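Chorismate mutase and shikimate 5-dehydrogenase fusion protein (Clostridium acetobutylicum, PDB 3FBT) probably catalyses the reversible NADPH-linked reduction of 3-dehydroshikimate to shikimate with the part described here, the natural fusion also carrying a chorismate mutase domain. Local coordinates at residues 74-79 / 97-102; 60-65 / 92-97; 5-10 / 34-39; 104-109 / 137-142; 240-245 / 259-264. All blocks are in the same frame, centred on the assembly; numbering follows the deposited sequence.

Contact 1: 74-79 / 97-102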
# COMPACT_ATOMS: atom_id res chain seq x y z
N LYS A 74 21.75 6.22 -2.43
CA LYS A 74 22.27 5.44 -3.54
C LYS A 74 21.23 5.20 -4.65
O LYS A 74 21.58 4.93 -5.80
CB LYS A 74 22.78 4.10 -3.03
CG LYS A 74 24.18 4.20 -2.46
CD LYS A 74 24.52 3.02 -1.58
CE LYS A 74 25.97 3.13 -1.00
NZ LYS A 74 26.13 4.09 0.16
N GLU A 75 19.96 5.34 -4.28
CA GLU A 75 18.86 4.90 -5.11
C GLU A 75 18.23 6.04 -5.88
O GLU A 75 17.38 5.81 -6.70
CB GLU A 75 17.81 4.26 -4.22
CG GLU A 75 18.35 3.11 -3.40
CD GLU A 75 18.88 2.00 -4.27
OE1 GLU A 75 18.54 1.97 -5.48
OE2 GLU A 75 19.63 1.15 -3.74
N LEU A 76 18.63 7.26 -5.62
CA LEU A 76 17.82 8.40 -6.05
C LEU A 76 18.47 8.98 -7.27
O LEU A 76 19.70 9.04 -7.33
CB LEU A 76 17.77 9.46 -4.95
CG LEU A 76 17.38 8.95 -3.54
CD1 LEU A 76 17.19 10.06 -2.51
CD2 LEU A 76 16.09 8.24 -3.67
N TYR A 77 17.70 9.46 -8.24
CA TYR A 77 18.37 10.03 -9.38
C TYR A 77 18.68 11.50 -9.08
O TYR A 77 19.53 12.15 -9.72
CB TYR A 77 17.54 9.83 -10.65
CG TYR A 77 16.30 10.68 -10.68
CD1 TYR A 77 15.12 10.20 -10.21
CD2 TYR A 77 16.32 11.99 -11.19
CE1 TYR A 77 13.97 10.98 -10.20
CE2 TYR A 77 15.16 12.78 -11.20
CZ TYR A 77 14.00 12.24 -10.71
OH TYR A 77 12.83 12.97 -10.67
N GLU A 78 18.03 12.05 -8.09
CA GLU A 78 18.28 13.42 -7.76
C GLU A 78 17.95 13.64 -6.27
O GLU A 78 17.14 12.89 -5.73
CB GLU A 78 17.36 14.23 -8.65
CG GLU A 78 17.46 15.69 -8.52
CD GLU A 78 16.46 16.36 -9.48
OE1 GLU A 78 16.88 16.89 -10.52
OE2 GLU A 78 15.24 16.36 -9.21
N ILE A 79 18.55 14.68 -5.66
CA ILE A 79 18.47 15.00 -4.21
C ILE A 79 18.50 16.54 -4.02
O ILE A 79 19.31 17.22 -4.65
CB ILE A 79 19.69 14.34 -3.45
CG1 ILE A 79 19.65 12.81 -3.58
CG2 ILE A 79 19.71 14.68 -1.95
CD1 ILE A 79 20.83 12.10 -2.89
N GLU A 97 10.86 9.70 -13.92
CA GLU A 97 12.28 9.34 -13.88
C GLU A 97 12.63 8.22 -12.87
O GLU A 97 13.46 7.35 -13.15
CB GLU A 97 13.13 10.57 -13.58
CG GLU A 97 12.64 11.88 -14.18
CD GLU A 97 13.74 12.95 -14.17
OE1 GLU A 97 14.93 12.56 -13.97
OE2 GLU A 97 13.43 14.15 -14.36
N GLY A 98 11.99 8.21 -11.70
CA GLY A 98 12.48 7.37 -10.59
C GLY A 98 12.27 8.09 -9.26
O GLY A 98 11.27 8.74 -9.06
N ILE A 99 13.21 8.00 -8.33
CA ILE A 99 12.93 8.47 -6.97
C ILE A 99 13.86 9.63 -6.67
O ILE A 99 15.04 9.59 -6.95
CB ILE A 99 13.11 7.35 -5.97
CG1 ILE A 99 12.41 6.09 -6.46
CG2 ILE A 99 12.55 7.69 -4.56
CD1 ILE A 99 13.06 4.84 -5.95
N SER A 100 13.33 10.72 -6.15
CA SER A 100 14.27 11.74 -5.71
C SER A 100 14.06 12.04 -4.21
O SER A 100 13.07 11.57 -3.57
CB SER A 100 14.14 12.99 -6.54
OG SER A 100 12.83 13.40 -6.41
N GLY A 101 14.99 12.80 -3.66
CA GLY A 101 15.13 12.84 -2.18
C GLY A 101 15.14 14.24 -1.64
O GLY A 101 15.68 15.15 -2.29
N PHE A 102 14.54 14.40 -0.46
CA PHE A 102 14.47 15.67 0.25
C PHE A 102 14.73 15.42 1.69
O PHE A 102 14.77 14.29 2.14
CB PHE A 102 13.08 16.30 0.09
CG PHE A 102 12.71 16.52 -1.38
CD1 PHE A 102 12.84 17.76 -1.95
CD2 PHE A 102 12.35 15.44 -2.20
CE1 PHE A 102 12.53 17.96 -3.33
CE2 PHE A 102 12.03 15.63 -3.57
CZ PHE A 102 12.13 16.89 -4.12
O HOH W 1 15.38 6.79 -8.99
O HOH W 2 10.74 11.82 -8.43
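Glu97 CB lies over one face of the Tyr77 ring, 3.6 Å from the ring centroid and displaced toward the rim, a CH-pi contact; Ser100 CB stands more distantly on the opposite side. At the ring edge, Tyr77 CE1 comes within 3.5 Å of Gly98 C. Glycine suits this place: at its backbone angles (phi 144°, psi -141°) a CB would jam against the preceding carbonyl O and sit tight on Tyr77 CD1. Tyr77 takes the crowded position, CG between backbone N and carbonyl carbon (chi1 71°), which sets the ring beside Gly98. Next to it the backbone does the pairing: Tyr77 N donates to Ile99 O at 3.0 Å, nearly along the C=O axis, and Gly101 N meets Glu78 O at 3.0 Å, in the carbonyl plane on a lone pair. Leu76 fills the other side, with CD1 3.5 Å from Gly101 CA, again where no side chain intervenes, and CD2 3.7 Å from Ile99 CG2. Further out, ahead of the strand, one water joins Glu75 O to Ile99 N. Strand 91-94 lies on the other flank of 99-102, its Leu92 and Phe94 touching Ile99. The short, weakly bonded strand 78-79 lies parallel to 99-102 at one edge of the mixed sheet of the substrate-binding domain. Tyr77 is thus amphipathic in use: ring against Glu97 CB, hydroxyl linked through water to Gly98 O.

Contact 2: 60-65 / 92-97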
# COMPACT_ATOMS: atom_id res chain seq x y z
N GLY A 60 2.75 6.52 -3.47
CA GLY A 60 2.54 7.99 -3.46
C GLY A 60 3.72 8.83 -2.87
O GLY A 60 3.81 10.06 -3.10
N GLY A 61 4.54 8.21 -2.03
CA GLY A 61 5.59 8.93 -1.28
C GLY A 61 5.94 8.21 -0.02
O GLY A 61 5.09 7.56 0.54
N LEU A 62 7.23 8.21 0.34
CA LEU A 62 7.78 7.53 1.56
C LEU A 62 8.61 8.46 2.44
O LEU A 62 9.41 9.23 1.95
CB LEU A 62 8.75 6.36 1.20
CG LEU A 62 8.20 5.07 0.58
CD1 LEU A 62 9.26 3.93 0.33
CD2 LEU A 62 7.12 4.57 1.48
N ASN A 63 8.41 8.40 3.74
CA ASN A 63 9.42 8.90 4.65
C ASN A 63 10.46 7.78 4.91
O ASN A 63 10.18 6.58 4.80
CB ASN A 63 8.77 9.35 5.95
CG ASN A 63 7.98 10.65 5.81
OD1 ASN A 63 6.85 10.74 6.21
ND2 ASN A 63 8.59 11.64 5.26
N VAL A 64 11.68 8.18 5.22
CA VAL A 64 12.75 7.22 5.48
C VAL A 64 13.28 7.53 6.87
O VAL A 64 13.51 8.67 7.18
CB VAL A 64 13.90 7.44 4.57
CG1 VAL A 64 14.98 6.39 4.85
CG2 VAL A 64 13.42 7.39 3.02
N THR A 65 13.48 6.53 7.71
CA THR A 65 14.16 6.75 9.01
C THR A 65 15.39 5.83 9.13
O THR A 65 15.95 5.38 8.12
CB THR A 65 13.18 6.53 10.19
OG1 THR A 65 13.72 7.03 11.44
CG2 THR A 65 12.81 5.05 10.31
N LEU A 92 11.05 10.74 0.18
CA LEU A 92 11.28 10.27 -1.18
C LEU A 92 10.05 10.60 -2.03
O LEU A 92 8.96 10.35 -1.61
CB LEU A 92 11.55 8.78 -1.23
CG LEU A 92 12.56 8.24 -0.20
CD1 LEU A 92 12.69 6.75 -0.45
CD2 LEU A 92 13.92 8.87 -0.43
N LYS A 93 10.28 11.23 -3.16
CA LYS A 93 9.24 11.57 -4.13
C LYS A 93 9.41 10.64 -5.34
O LYS A 93 10.51 10.50 -5.88
CB LYS A 93 9.43 12.99 -4.61
CG LYS A 93 8.25 13.55 -5.52
CD LYS A 93 8.66 14.98 -6.07
CE LYS A 93 7.59 15.62 -7.01
NZ LYS A 93 6.24 15.39 -6.38
N PHE A 94 8.34 9.97 -5.71
CA PHE A 94 8.38 9.05 -6.84
C PHE A 94 7.91 9.80 -8.05
O PHE A 94 6.90 10.51 -7.99
CB PHE A 94 7.46 7.86 -6.56
CG PHE A 94 8.00 6.97 -5.48
CD1 PHE A 94 8.79 5.87 -5.81
CD2 PHE A 94 7.80 7.27 -4.15
CE1 PHE A 94 9.33 5.04 -4.86
CE2 PHE A 94 8.35 6.45 -3.14
CZ PHE A 94 9.13 5.35 -3.47
N SER A 95 8.61 9.71 -9.16
CA SER A 95 7.97 10.21 -10.39
C SER A 95 8.39 9.36 -11.57
O SER A 95 9.02 8.35 -11.39
CB SER A 95 8.28 11.70 -10.59
OG SER A 95 9.60 11.80 -11.08
N ARG A 96 8.03 9.78 -12.79
CA ARG A 96 8.51 9.11 -14.05
C ARG A 96 9.98 8.74 -14.10
O ARG A 96 10.35 7.58 -14.30
CB ARG A 96 8.20 10.02 -15.26
N GLU A 97 10.86 9.70 -13.92
CA GLU A 97 12.28 9.34 -13.88
C GLU A 97 12.63 8.22 -12.87
O GLU A 97 13.46 7.35 -13.15
CB GLU A 97 13.13 10.57 -13.58
CG GLU A 97 12.64 11.88 -14.18
CD GLU A 97 13.74 12.95 -14.17
OE1 GLU A 97 14.93 12.56 -13.97
OE2 GLU A 97 13.43 14.15 -14.36
O HOH W 3 6.05 10.98 -4.51
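The Phe94 ring presents its edge, not a face, to the segment 60-65: CE2 lies 4.0 Å from Leu62 CG, and CD2 is as near to Gly61 CA. Glycine suits position 61 because of its backbone angles (phi 155°, psi 142°), at which a CB would jam against the preceding carbonyl O. The motif is an antiparallel strand pair within the mixed sheet of the shikimate dehydrogenase substrate-binding domain; strands 61-64 and 92-94 run at 161° to each other. Leu62 and Leu92 form a hydrogen-bonded pair. Leu92 N gives Leu62 O a bond of 2.8 Å nearly along the C=O axis, whereas the return bond from Leu62 N to Leu92 O is weak. Where the ladder would continue, water bridges Gly60 O and Phe94 N. Leu62, Val64, Leu92 and Phe94 form an apolar surface; Phe54 of helix 47-56 touches Leu62 and Phe94. Asn63 and Lys93 point away, Lys93 NZ forming a salt bridge with Asp253. Beyond Val64 the chain reaches Thr65, predicted to bind shikimate. Branched Val64 packs across Leu92 at about a right angle, and its CG2 presses to 3.4 Å from Leu92 CG, tighter than usual van der Waals contact.

Contact 3: 5-10 / 34-39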
# COMPACT_ATOMS: atom_id res chain seq x y z
N THR A 5 -6.10 3.43 -4.15
CA THR A 5 -5.82 4.34 -3.03
C THR A 5 -4.31 4.60 -3.07
O THR A 5 -3.55 3.70 -3.22
CB THR A 5 -6.23 3.70 -1.68
OG1 THR A 5 -7.63 3.44 -1.72
CG2 THR A 5 -5.96 4.64 -0.46
N SER A 6 -3.89 5.84 -3.04
CA SER A 6 -2.48 6.16 -2.97
C SER A 6 -1.85 5.59 -1.69
O SER A 6 -2.40 5.78 -0.65
CB SER A 6 -2.32 7.66 -2.96
OG SER A 6 -2.43 8.13 -4.29
N ILE A 7 -0.71 4.89 -1.81
CA ILE A 7 -0.04 4.29 -0.67
C ILE A 7 1.18 5.16 -0.24
O ILE A 7 2.08 5.39 -1.02
CB ILE A 7 0.46 2.86 -1.04
CG1 ILE A 7 -0.71 1.95 -1.49
CG2 ILE A 7 1.26 2.24 0.14
CD1 ILE A 7 -0.25 0.77 -2.27
N TYR A 8 1.22 5.62 0.99
CA TYR A 8 2.37 6.44 1.46
C TYR A 8 2.81 5.68 2.71
O TYR A 8 2.13 4.72 3.11
CB TYR A 8 1.89 7.82 1.90
CG TYR A 8 1.14 8.62 0.86
CD1 TYR A 8 1.78 9.59 0.11
CD2 TYR A 8 -0.24 8.48 0.69
CE1 TYR A 8 1.12 10.36 -0.77
CE2 TYR A 8 -0.91 9.24 -0.21
CZ TYR A 8 -0.21 10.18 -0.95
OH TYR A 8 -0.86 10.98 -1.85
N GLY A 9 3.94 6.06 3.31
CA GLY A 9 4.42 5.33 4.46
C GLY A 9 5.74 5.80 4.98
O GLY A 9 6.31 6.80 4.48
N LEU A 10 6.29 5.04 5.90
CA LEU A 10 7.64 5.32 6.47
C LEU A 10 8.39 4.01 6.31
O LEU A 10 7.91 2.92 6.70
CB LEU A 10 7.55 5.61 7.98
CG LEU A 10 8.87 5.69 8.82
CD1 LEU A 10 9.78 6.84 8.29
CD2 LEU A 10 8.59 5.94 10.39
N LYS A 34 -7.26 10.74 -0.99
CA LYS A 34 -7.62 9.34 -0.62
C LYS A 34 -6.30 8.55 -0.51
O LYS A 34 -5.67 8.29 -1.52
CB LYS A 34 -8.49 8.67 -1.68
CG LYS A 34 -9.26 7.43 -1.12
CD LYS A 34 -9.92 6.59 -2.23
CE LYS A 34 -9.24 6.83 -3.60
NZ LYS A 34 -10.00 6.14 -4.69
N GLY A 35 -5.90 8.16 0.70
CA GLY A 35 -4.56 7.70 0.92
C GLY A 35 -4.49 6.94 2.22
O GLY A 35 -5.41 7.01 3.05
N ILE A 36 -3.44 6.14 2.35
CA ILE A 36 -3.09 5.52 3.63
C ILE A 36 -1.60 5.77 3.88
O ILE A 36 -0.83 5.96 2.91
CB ILE A 36 -3.26 3.98 3.56
CG1 ILE A 36 -2.23 3.39 2.57
CG2 ILE A 36 -4.75 3.58 3.22
CD1 ILE A 36 -2.22 1.80 2.50
N TYR A 37 -1.18 5.67 5.14
CA TYR A 37 0.22 5.86 5.52
C TYR A 37 0.51 4.72 6.49
O TYR A 37 -0.05 4.68 7.57
CB TYR A 37 0.42 7.24 6.27
CG TYR A 37 1.86 7.61 6.54
CD1 TYR A 37 2.56 8.46 5.66
CD2 TYR A 37 2.55 7.13 7.68
CE1 TYR A 37 3.84 8.82 5.92
CE2 TYR A 37 3.91 7.46 7.91
CZ TYR A 37 4.50 8.33 7.03
OH TYR A 37 5.79 8.67 7.14
N ASN A 38 1.39 3.83 6.08
CA ASN A 38 1.75 2.67 6.81
C ASN A 38 3.23 2.71 7.20
O ASN A 38 4.04 3.31 6.50
CB ASN A 38 1.55 1.42 5.90
CG ASN A 38 0.12 0.95 5.90
OD1 ASN A 38 -0.79 1.61 6.43
ND2 ASN A 38 -0.10 -0.18 5.31
N LEU A 39 3.55 2.05 8.32
CA LEU A 39 4.94 1.82 8.69
C LEU A 39 5.37 0.53 8.02
O LEU A 39 4.69 -0.50 8.18
CB LEU A 39 5.03 1.68 10.23
CG LEU A 39 4.23 2.72 11.03
CD1 LEU A 39 4.39 2.53 12.57
CD2 LEU A 39 4.75 4.03 10.68
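With CG anti to its backbone N (chi1 -172°), Tyr37 swings its ring across the neighbouring strand and lays one face squarely over Gly9. The CA of Gly9 stands 3.7 Å from the centroid of the Tyr37 ring, a CH-pi contact; glycine suits the place because on the other side a CB would collide with Asn38 O. Tyr8 has CG anti to the carbonyl carbon (chi1 -57°), and the edge of its ring meets Ile36 O in plane. On the opposite face of the sheet Ile36 holds CG1 in the crowded position (chi1 66°), carrying CD1 to 4.2 Å from Ile7 CG2 while CG2 meets Thr5 CG2. These parallel strands belong to a beta-alpha-beta unit with helix 19-31 between them. Ile36 bonds twice to the one neighbouring strand, N to Ser6 O and O to Tyr8 N, so that its bonds straddle Ile7. Asn38 N then reaches Tyr8 O from above the carbonyl plane. The amide of Asn38 bonds the backbone of Thr5 of the second subunit. The phenols are also satisfied beyond the pair, Tyr37 OH by Asn63 and Tyr8 OH by Asn252. Thus the aromatic face ties into its own subunit, and the isoleucine and asparagine face contributes to the dimer.

Contact 4: 104-109 / 137-142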
# COMPACT_ATOMS: atom_id res chain seq x y z
N THR A 104 12.88 16.94 5.04
CA THR A 104 11.88 17.82 5.65
C THR A 104 11.99 17.91 7.20
O THR A 104 11.21 18.60 7.78
CB THR A 104 10.47 17.30 5.33
OG1 THR A 104 10.38 16.00 5.87
CG2 THR A 104 10.23 17.22 3.76
N ASP A 105 12.97 17.25 7.84
CA ASP A 105 13.35 17.62 9.23
C ASP A 105 13.83 19.09 9.33
O ASP A 105 13.47 19.83 10.29
CB ASP A 105 14.48 16.73 9.76
CG ASP A 105 14.03 15.28 9.95
OD1 ASP A 105 12.85 15.10 10.35
OD2 ASP A 105 14.80 14.34 9.65
N TYR A 106 14.68 19.47 8.39
CA TYR A 106 15.18 20.85 8.28
C TYR A 106 14.01 21.83 8.24
O TYR A 106 13.98 22.86 8.97
CB TYR A 106 16.00 20.97 7.00
CG TYR A 106 16.58 22.35 6.76
CD1 TYR A 106 17.87 22.63 7.12
CD2 TYR A 106 15.80 23.38 6.18
CE1 TYR A 106 18.43 23.90 6.93
CE2 TYR A 106 16.34 24.68 5.98
CZ TYR A 106 17.67 24.93 6.38
OH TYR A 106 18.28 26.18 6.19
N ILE A 107 12.99 21.49 7.43
CA ILE A 107 11.86 22.42 7.21
C ILE A 107 11.03 22.43 8.46
O ILE A 107 10.59 23.46 8.95
CB ILE A 107 10.99 21.97 6.02
CG1 ILE A 107 11.85 21.87 4.77
CG2 ILE A 107 9.86 22.97 5.79
CD1 ILE A 107 11.07 21.78 3.44
N GLY A 108 10.78 21.24 9.00
CA GLY A 108 9.99 21.18 10.25
C GLY A 108 10.66 21.98 11.39
O GLY A 108 9.98 22.61 12.23
N PHE A 109 11.97 21.89 11.49
CA PHE A 109 12.66 22.49 12.63
C PHE A 109 12.49 24.04 12.51
O PHE A 109 12.10 24.70 13.45
CB PHE A 109 14.15 22.12 12.61
CG PHE A 109 14.95 22.71 13.77
CD1 PHE A 109 14.70 22.33 15.07
CD2 PHE A 109 15.85 23.72 13.55
CE1 PHE A 109 15.42 22.90 16.12
CE2 PHE A 109 16.57 24.29 14.60
CZ PHE A 109 16.34 23.87 15.88
N VAL A 137 19.33 20.11 12.06
CA VAL A 137 19.30 21.27 13.00
C VAL A 137 20.60 22.13 12.83
O VAL A 137 20.54 23.36 12.77
CB VAL A 137 19.17 20.72 14.43
CG1 VAL A 137 19.53 21.73 15.55
CG2 VAL A 137 17.82 20.12 14.67
N LEU A 138 21.78 21.49 12.72
CA LEU A 138 23.06 22.21 12.56
C LEU A 138 23.14 22.91 11.21
O LEU A 138 23.60 24.05 11.12
CB LEU A 138 24.26 21.24 12.69
CG LEU A 138 24.45 20.60 14.07
CD1 LEU A 138 25.37 19.35 14.06
CD2 LEU A 138 24.92 21.64 15.16
N GLN A 139 22.66 22.28 10.13
CA GLN A 139 22.61 22.99 8.86
C GLN A 139 21.70 24.22 8.96
O GLN A 139 22.04 25.30 8.46
CB GLN A 139 22.13 22.10 7.72
CG GLN A 139 22.22 22.78 6.42
CD GLN A 139 23.67 22.98 6.07
OE1 GLN A 139 24.52 22.16 6.41
NE2 GLN A 139 23.97 24.09 5.39
N TYR A 140 20.52 24.05 9.58
CA TYR A 140 19.63 25.19 9.73
C TYR A 140 20.25 26.36 10.53
O TYR A 140 20.18 27.49 10.05
CB TYR A 140 18.33 24.76 10.37
CG TYR A 140 17.31 25.86 10.47
CD1 TYR A 140 16.38 26.10 9.42
CD2 TYR A 140 17.25 26.65 11.59
CE1 TYR A 140 15.44 27.14 9.50
CE2 TYR A 140 16.32 27.70 11.68
CZ TYR A 140 15.42 27.93 10.67
OH TYR A 140 14.51 28.94 10.87
N LEU A 141 20.84 26.09 11.70
CA LEU A 141 21.42 27.14 12.55
C LEU A 141 22.48 27.96 11.81
O LEU A 141 22.55 29.20 11.91
CB LEU A 141 22.07 26.57 13.80
CG LEU A 141 21.24 25.74 14.75
CD1 LEU A 141 22.15 25.07 15.80
CD2 LEU A 141 20.11 26.60 15.38
N LYS A 142 23.27 27.26 11.05
CA LYS A 142 24.30 27.85 10.29
C LYS A 142 23.70 28.62 9.08
O LYS A 142 24.15 29.72 8.77
CB LYS A 142 25.21 26.74 9.80
CG LYS A 142 25.85 27.10 8.53
CD LYS A 142 27.08 26.22 8.23
CE LYS A 142 27.92 26.85 7.12
NZ LYS A 142 27.16 26.77 5.82
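Tyr106, Phe109 and Tyr140 form an aromatic cluster where helix 105-115 packs on helix 134-143, the helix after the glycine-rich turn predicted to bind NADP in the Rossmann-type domain. The short helical segments cross at -56°, with 9.3 Å between their axes. All three aromatic residues hold CG anti to the backbone N, which extends each ring off its helix. Tyr140 then works both ways: its edge points at a face of Tyr106 in a T-shaped pair, CD1 lying 3.5 Å from Tyr106 CZ, while its own face receives the edge of Phe109 in an offset T-shaped pair. In the second pair the planes are almost perpendicular, at 86°, and Phe109 CD2 is 3.8 Å from Tyr140 CD2. The Tyr106 ring also lies against the helix backbone, its CE1 3.3 Å from Tyr140 CA. Aliphatic groups complete the packing. Val137 CG2 sits over the centre of the Phe109 ring, 3.9 Å from the centroid, a CH-pi contact for which a branched, compact residue is well shaped; Leu141 CD2 borders the edge of the same ring. The aliphatic stem of Gln139 passes Tyr106, with CG 4.0 Å from CE1. No hydrogen bond joins the segments. Asp105, at the start of the first helix, is predicted to bind shikimate and takes no part in the packing. Asp143 serves two residues: its OD2 bonds Tyr106 OH, and its OD1 bonds Gln139 NE2.

Contact 5: 240-245 / 259-264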
# COMPACT_ATOMS: atom_id res chain seq x y z
N LEU A 240 7.19 17.87 14.33
CA LEU A 240 6.61 16.65 13.83
C LEU A 240 5.46 16.94 12.87
O LEU A 240 5.39 16.36 11.79
CB LEU A 240 6.11 15.81 14.98
CG LEU A 240 5.57 14.42 14.60
CD1 LEU A 240 6.71 13.48 14.11
CD2 LEU A 240 4.90 13.86 15.88
N VAL A 241 4.55 17.84 13.25
CA VAL A 241 3.39 18.13 12.44
C VAL A 241 3.78 18.83 11.22
O VAL A 241 3.30 18.49 10.14
CB VAL A 241 2.28 18.89 13.22
CG1 VAL A 241 1.20 19.39 12.27
CG2 VAL A 241 1.71 17.94 14.24
N SER A 242 4.75 19.73 11.31
CA SER A 242 5.23 20.43 10.09
C SER A 242 6.05 19.60 9.15
O SER A 242 6.03 19.81 7.93
CB SER A 242 6.09 21.66 10.46
OG SER A 242 5.28 22.47 11.30
N GLN A 243 6.91 18.75 9.70
CA GLN A 243 7.63 17.84 8.83
C GLN A 243 6.64 16.95 8.07
O GLN A 243 6.82 16.71 6.93
CB GLN A 243 8.69 17.03 9.58
CG GLN A 243 9.48 16.11 8.72
CD GLN A 243 8.89 14.67 8.72
OE1 GLN A 243 8.39 14.15 7.68
NE2 GLN A 243 8.99 14.02 9.86
N ALA A 244 5.61 16.47 8.71
CA ALA A 244 4.69 15.62 7.95
C ALA A 244 3.93 16.44 6.82
O ALA A 244 3.80 15.98 5.66
CB ALA A 244 3.74 14.96 8.92
N ALA A 245 3.46 17.66 7.16
CA ALA A 245 2.83 18.58 6.16
C ALA A 245 3.76 18.81 4.99
O ALA A 245 3.41 18.72 3.77
CB ALA A 245 2.42 19.97 6.83
N ILE A 259 -2.98 26.85 8.79
CA ILE A 259 -4.24 26.63 9.54
C ILE A 259 -4.52 25.16 9.78
O ILE A 259 -4.93 24.75 10.85
CB ILE A 259 -5.42 27.13 8.65
CG1 ILE A 259 -5.29 28.62 8.33
CG2 ILE A 259 -6.75 26.65 9.20
CD1 ILE A 259 -5.02 29.53 9.53
N ILE A 260 -4.33 24.36 8.75
CA ILE A 260 -4.33 22.88 8.87
C ILE A 260 -3.25 22.39 9.83
O ILE A 260 -3.52 21.52 10.68
CB ILE A 260 -4.20 22.21 7.48
CG1 ILE A 260 -5.47 22.53 6.69
CG2 ILE A 260 -4.07 20.70 7.64
CD1 ILE A 260 -5.30 22.46 5.17
N VAL A 261 -2.05 22.98 9.76
CA VAL A 261 -0.99 22.58 10.72
C VAL A 261 -1.33 22.80 12.24
O VAL A 261 -1.23 21.86 13.02
CB VAL A 261 0.37 23.11 10.34
CG1 VAL A 261 1.45 22.55 11.29
CG2 VAL A 261 0.68 22.66 8.97
N ASP A 262 -1.74 24.00 12.64
CA ASP A 262 -2.10 24.25 14.07
C ASP A 262 -3.22 23.36 14.52
O ASP A 262 -3.20 22.84 15.60
CB ASP A 262 -2.52 25.70 14.29
CG ASP A 262 -1.61 26.65 13.64
OD1 ASP A 262 -0.39 26.44 13.69
OD2 ASP A 262 -2.11 27.60 13.03
N GLU A 263 -4.19 23.16 13.65
CA GLU A 263 -5.32 22.28 13.94
C GLU A 263 -4.89 20.83 14.20
O GLU A 263 -5.24 20.18 15.25
CB GLU A 263 -6.31 22.40 12.77
CG GLU A 263 -7.56 21.60 12.94
CD GLU A 263 -8.50 21.76 11.73
OE1 GLU A 263 -9.64 21.26 11.81
OE2 GLU A 263 -8.10 22.39 10.71
N ILE A 264 -4.08 20.29 13.29
CA ILE A 264 -3.50 18.99 13.60
C ILE A 264 -2.64 19.04 14.89
O ILE A 264 -2.66 18.11 15.69
CB ILE A 264 -2.77 18.38 12.39
CG1 ILE A 264 -3.75 18.41 11.18
CG2 ILE A 264 -2.29 17.02 12.75
CD1 ILE A 264 -3.32 17.63 9.96
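Along 259-264, Ile259 and Ile260 make no contact with the segment 240-245, and the interface opens at Val261, which points toward the other helix. Its CG1, anti to the backbone N (chi1 -174°), meets CG1 of Val241 at 3.3 Å, tighter than usual van der Waals contact; Val241 CG1 is likewise anti to its own N, and the two valines slide past each other in opposite directions. The same Val261 CG1 lies 3.8 Å from Ser242 OG. That hydroxyl is satisfied within its own helix, by the carbonyl of Tyr238, which suits a small polar residue at a buried surface. The second branch, Val261 CG2, rests on Ala245 CB at 3.9 Å; Ala245, one turn beyond Val241, is small enough to fit there. Val241 CG1 also touches the helix backbone, 3.5 Å from Val261 O. Next comes Asp262, turned away from the interface; its OD1 forms a salt bridge with Lys115 of helix 105-115. Three residues after Val261, Ile264 returns to the interface, its CB 4.1 Å from Val241 CG1. On the first helix Gln243, predicted to bind shikimate, lies apart from this packing, its OE1 bonded to Ser247 OG. With axes 9.6 Å apart, running at 137°, the arrangement is a roughly antiparallel helical hairpin of consecutive helices joined by a short turn: it packs the last helix, 258-273, against 237-252, with Ile264 also touching Ile27 of helix 19-31.

How the contacts relate
From the N terminus, contact 3 closes first, bringing strand 35-41 back beside strand 6-12 after one helix. Contacts 2 and 1 then cross: 60-65 and 74-79 both open before 92-97 and 97-102 close them, sharing Glu97. These three contacts build one mixed sheet; Asn63 N meets Gly9 O between contacts 3 and 2, and Ser100 O meets Lys93 N between contacts 2 and 1. Directly after 97-102 the chain enters contact 4, in series, which ties the helix leaving this sheet to the Rossmann domain. Contact 5 comes last, folding the C-terminal helices together; Gln243 touches Thr104 of contact 4 and approaches Asn63 of contact 2.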